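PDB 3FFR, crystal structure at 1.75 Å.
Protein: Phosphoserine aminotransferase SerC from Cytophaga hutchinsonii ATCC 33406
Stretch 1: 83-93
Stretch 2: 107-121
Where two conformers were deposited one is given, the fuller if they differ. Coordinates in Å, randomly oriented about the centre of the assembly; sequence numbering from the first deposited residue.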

# COMPACT_ATOMS: atom_id res chain seq x y z
N GLU A 83 13.71 4.35 20.87
CA GLU A 83 13.90 3.28 21.84
C GLU A 83 12.91 3.45 22.99
O GLU A 83 12.21 2.50 23.39
CB GLU A 83 15.33 3.25 22.41
CG GLU A 83 15.56 2.04 23.31
CD GLU A 83 17.01 1.89 23.76
OE1 GLU A 83 17.82 2.76 23.44
OE2 GLU A 83 17.33 0.90 24.43
N LYS A 84 12.84 4.66 23.51
CA LYS A 84 12.04 4.95 24.70
C LYS A 84 11.07 6.13 24.60
O LYS A 84 9.89 6.01 24.92
CB LYS A 84 13.00 5.20 25.88
CG LYS A 84 13.92 4.03 26.17
CD LYS A 84 14.84 4.25 27.34
CE LYS A 84 15.69 3.02 27.58
NZ LYS A 84 14.82 1.79 27.69
N LYS A 85 11.59 7.28 24.17
CA LYS A 85 10.82 8.52 24.18
C LYS A 85 10.85 9.38 22.94
O LYS A 85 11.88 9.58 22.31
CB LYS A 85 11.32 9.42 25.33
CG LYS A 85 11.36 8.78 26.74
CD LYS A 85 11.55 9.83 27.82
CE LYS A 85 11.57 9.18 29.19
NZ LYS A 85 11.63 10.20 30.28
N SER A 86 9.67 9.87 22.61
CA SER A 86 9.51 10.83 21.54
C SER A 86 8.87 12.11 22.08
O SER A 86 8.38 12.16 23.20
CB SER A 86 8.63 10.25 20.45
OG SER A 86 7.36 9.94 20.97
N PHE A 87 8.89 13.13 21.24
CA PHE A 87 8.27 14.45 21.56
C PHE A 87 7.41 14.84 20.37
O PHE A 87 7.88 14.77 19.22
CB PHE A 87 9.37 15.49 21.82
CG PHE A 87 8.88 16.90 21.98
CD1 PHE A 87 8.64 17.70 20.88
CD2 PHE A 87 8.69 17.43 23.23
CE1 PHE A 87 8.18 18.98 21.03
CE2 PHE A 87 8.25 18.74 23.39
CZ PHE A 87 7.98 19.50 22.30
N HIS A 88 6.17 15.25 20.65
CA HIS A 88 5.23 15.62 19.60
C HIS A 88 4.54 16.95 19.85
O HIS A 88 4.08 17.19 20.94
CB HIS A 88 4.10 14.56 19.52
CG HIS A 88 4.57 13.16 19.25
ND1 HIS A 88 4.32 12.51 18.05
CD2 HIS A 88 5.28 12.30 20.01
CE1 HIS A 88 4.89 11.31 18.10
NE2 HIS A 88 5.47 11.15 19.27
N CYS A 89 4.47 17.76 18.80
CA CYS A 89 3.60 18.96 18.81
C CYS A 89 2.23 18.51 18.33
O CYS A 89 2.09 18.02 17.20
CB CYS A 89 4.14 20.07 17.88
SG CYS A 89 5.50 20.99 18.63
N VAL A 90 1.23 18.67 19.19
CA VAL A 90 -0.14 18.20 18.92
C VAL A 90 -1.14 19.35 18.93
O VAL A 90 -1.24 20.06 19.93
CB VAL A 90 -0.56 17.13 19.96
CG1 VAL A 90 -2.05 16.74 19.80
CG2 VAL A 90 0.38 15.89 19.85
N ASN A 91 -1.83 19.51 17.81
CA ASN A 91 -2.83 20.60 17.71
C ASN A 91 -4.04 20.24 16.89
O ASN A 91 -4.85 21.08 16.49
CB ASN A 91 -2.21 21.91 17.19
CG ASN A 91 -1.73 21.80 15.76
OD1 ASN A 91 -1.57 20.71 15.22
ND2 ASN A 91 -1.53 22.96 15.12
N GLY A 92 -4.17 18.96 16.59
CA GLY A 92 -5.32 18.49 15.82
C GLY A 92 -5.33 16.99 15.69
O GLY A 92 -4.50 16.27 16.28
N SER A 93 -6.27 16.52 14.89
CA SER A 93 -6.52 15.08 14.79
C SER A 93 -5.38 14.23 14.26
O SER A 93 -5.15 13.09 14.74
CB SER A 93 -7.77 14.82 13.97
OG SER A 93 -8.87 15.49 14.55
N ARG A 107 6.04 3.10 23.70
CA ARG A 107 6.96 4.19 23.98
C ARG A 107 6.27 5.23 24.85
O ARG A 107 5.06 5.29 24.96
CB ARG A 107 7.44 4.89 22.70
CG ARG A 107 8.55 4.22 21.95
CD ARG A 107 8.29 2.84 21.51
NE ARG A 107 9.33 2.42 20.57
CZ ARG A 107 9.29 1.30 19.88
NH1 ARG A 107 8.30 0.46 20.07
NH2 ARG A 107 10.24 0.99 19.02
N GLU A 108 7.09 6.09 25.42
CA GLU A 108 6.62 7.22 26.22
C GLU A 108 6.81 8.49 25.40
O GLU A 108 7.91 8.85 25.02
CB GLU A 108 7.39 7.33 27.51
CG GLU A 108 7.23 6.16 28.44
CD GLU A 108 8.07 6.30 29.72
OE1 GLU A 108 8.50 7.42 30.05
OE2 GLU A 108 8.29 5.27 30.38
N ALA A 109 5.72 9.21 25.19
CA ALA A 109 5.77 10.44 24.39
C ALA A 109 5.47 11.71 25.17
O ALA A 109 4.51 11.78 25.93
CB ALA A 109 4.77 10.31 23.21
N TYR A 110 6.32 12.71 24.97
CA TYR A 110 6.05 14.06 25.45
C TYR A 110 5.11 14.71 24.46
O TYR A 110 5.21 14.49 23.26
CB TYR A 110 7.31 14.90 25.53
CG TYR A 110 8.37 14.41 26.51
CD1 TYR A 110 8.19 14.57 27.88
CD2 TYR A 110 9.58 13.88 26.07
CE1 TYR A 110 9.15 14.16 28.79
CE2 TYR A 110 10.54 13.47 26.97
CZ TYR A 110 10.33 13.62 28.32
OH TYR A 110 11.30 13.21 29.21
N LYS A 111 4.22 15.53 24.99
CA LYS A 111 3.28 16.26 24.18
C LYS A 111 3.28 17.75 24.49
O LYS A 111 3.12 18.14 25.66
CB LYS A 111 1.87 15.71 24.40
CG LYS A 111 0.82 16.46 23.66
CD LYS A 111 -0.55 15.79 23.66
CE LYS A 111 -1.04 15.45 25.06
NZ LYS A 111 -2.52 15.21 25.05
N GLU A 112 3.54 18.54 23.46
CA GLU A 112 3.40 19.99 23.49
C GLU A 112 2.09 20.25 22.76
O GLU A 112 1.98 20.02 21.54
CB GLU A 112 4.55 20.69 22.79
CG GLU A 112 4.49 22.20 22.87
CD GLU A 112 4.80 22.75 24.24
OE1 GLU A 112 5.50 22.08 25.02
OE2 GLU A 112 4.39 23.89 24.50
N GLU A 113 1.09 20.74 23.48
CA GLU A 113 -0.27 20.86 22.86
C GLU A 113 -0.79 22.25 22.70
O GLU A 113 -0.53 23.12 23.52
CB GLU A 113 -1.27 20.03 23.70
CG GLU A 113 -2.63 19.86 23.04
CD GLU A 113 -3.47 18.73 23.63
OE1 GLU A 113 -3.07 18.12 24.63
OE2 GLU A 113 -4.55 18.46 23.07
N ALA A 114 -1.45 22.47 21.57
CA ALA A 114 -2.19 23.71 21.33
C ALA A 114 -3.62 23.31 21.02
O ALA A 114 -3.90 22.23 20.50
CB ALA A 114 -1.60 24.51 20.16
N ALA A 115 -4.54 24.21 21.35
CA ALA A 115 -5.96 23.94 21.10
C ALA A 115 -6.24 23.78 19.62
O ALA A 115 -5.56 24.35 18.77
CB ALA A 115 -6.83 25.09 21.66
N PHE A 116 -7.28 23.03 19.32
CA PHE A 116 -7.73 22.89 17.93
C PHE A 116 -8.03 24.26 17.37
O PHE A 116 -8.81 25.04 17.96
CB PHE A 116 -8.97 22.00 17.84
CG PHE A 116 -9.40 21.66 16.42
CD1 PHE A 116 -10.23 22.50 15.73
CD2 PHE A 116 -8.99 20.48 15.82
CE1 PHE A 116 -10.64 22.19 14.44
CE2 PHE A 116 -9.40 20.16 14.55
CZ PHE A 116 -10.24 21.00 13.86
N GLY A 117 -7.43 24.59 16.24
CA GLY A 117 -7.63 25.87 15.59
C GLY A 117 -6.50 26.83 15.87
O GLY A 117 -6.42 27.92 15.31
N LYS A 118 -5.61 26.39 16.75
CA LYS A 118 -4.42 27.17 17.10
C LYS A 118 -3.12 26.48 16.74
O LYS A 118 -3.06 25.29 16.47
CB LYS A 118 -4.42 27.54 18.59
CG LYS A 118 -5.52 28.51 18.94
CD LYS A 118 -5.58 28.79 20.39
CE LYS A 118 -6.58 29.91 20.66
NZ LYS A 118 -6.63 30.21 22.11
N GLY A 119 -2.07 27.29 16.75
CA GLY A 119 -0.73 26.83 16.44
C GLY A 119 0.24 27.07 17.57
O GLY A 119 -0.15 27.30 18.73
N PHE A 120 1.52 27.03 17.21
CA PHE A 120 2.63 27.10 18.16
C PHE A 120 3.50 28.33 18.03
O PHE A 120 3.69 28.88 16.93
CB PHE A 120 3.51 25.85 18.00
CG PHE A 120 2.78 24.58 18.33
CD1 PHE A 120 2.63 24.18 19.64
CD2 PHE A 120 2.18 23.82 17.33
CE1 PHE A 120 1.92 23.02 19.94
CE2 PHE A 120 1.47 22.68 17.64
CZ PHE A 120 1.35 22.29 18.94
N TYR A 121 4.06 28.71 19.17
CA TYR A 121 4.94 29.89 19.31
C TYR A 121 6.24 29.37 19.93
O TYR A 121 6.33 29.18 21.14
CB TYR A 121 4.28 31.03 20.12
CG TYR A 121 3.00 31.40 19.43
CD1 TYR A 121 2.98 32.28 18.36
CD2 TYR A 121 1.82 30.75 19.74
CE1 TYR A 121 1.81 32.56 17.67
CE2 TYR A 121 0.61 31.02 19.04
CZ TYR A 121 0.63 31.92 18.01
OH TYR A 121 -0.53 32.20 17.30
O HOH W 1 8.91 10.71 30.13
O HOH W 2 -4.96 23.42 15.34

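The most unusual feature of this contact is that the second stretch, beyond its strand, returns to lay the ring of Phe-120 against Cys-89 in the first strand. Cys-89 SG sits 4.2 Å from the centroid of the Phe-120 ring, only 5° off the ring normal, and Cys-89 CB approaches Phe-120 CZ at 3.7 Å over the same face. A cysteine suits this buried place: its SG makes the sulfur-aromatic contact and its CB the CH-pi contact.

The rest is built on a parallel two-strand ladder, 85-90 beside 108-113. Its hydrogen bonds alternate in the parallel manner: even-numbered residues of the first strand use both their N and O, while their bridge partners turn their own amides elsewhere. Thus Ser-86 O accepts from Tyr-110 N at 2.8 Å, His-88 N donates to Tyr-110 O at 2.9 Å, and Val-90 N donates to Glu-112 O at 2.8 Å. Glu-108 N to Lys-84 O, 2.8 Å, opens the series, and Ala-114 N to Val-90 O, 2.9 Å, closes it. CA-H...O contacts fill in between, such as Lys-85 CA to Glu-108 O at 3.0 Å.

The sheet faces follow different rules. On the face of Lys-85, Phe-87 and Cys-89, long side chains cover the buried ones: Phe-87 CD2 packs on Tyr-110 CB at 3.7 Å, and Phe-87 CZ reaches Glu-112 CB, also at 3.7 Å, so the glutamate contributes its aliphatic part. The extended Lys-85 brings NZ to Tyr-110 OH, donating a 3.2 Å hydrogen bond. NZ also donates to a water at 2.8 Å, which gives a weak hydrogen bond to Glu-108 OE1 at 3.3 Å; the direct Lys-85 NZ to Glu-108 OE1 separation, 4.2 Å, is too long for a salt bridge.

On the other face, small Ala-109 fits beside a polar pair. Ser-86 OG and His-88 NE2 share a 2.8 Å hydrogen bond, while Ala-109 CB lies 3.4 Å from Ser-86 OG and 3.8 Å from His-88 CD2. Farther along, Val-90 CG2 meets Lys-111 CG at 3.9 Å, and Lys-111 NZ forms a salt bridge with Glu-113 OE1 at 3.0 Å within its own strand.

Asn-91 finishes the contact. Its CA-to-CB bond points toward the second stretch, and Asn-91 ND2 donates to Lys-118 O at 3.1 Å. A water reinforces the join, donating to Asn-91 O at 2.6 Å and Lys-118 O at 2.9 Å and accepting from Gly-117 N at 2.9 Å. Gly-117 suits the type II turn because its backbone angles would jam a CB against the preceding carbonyl.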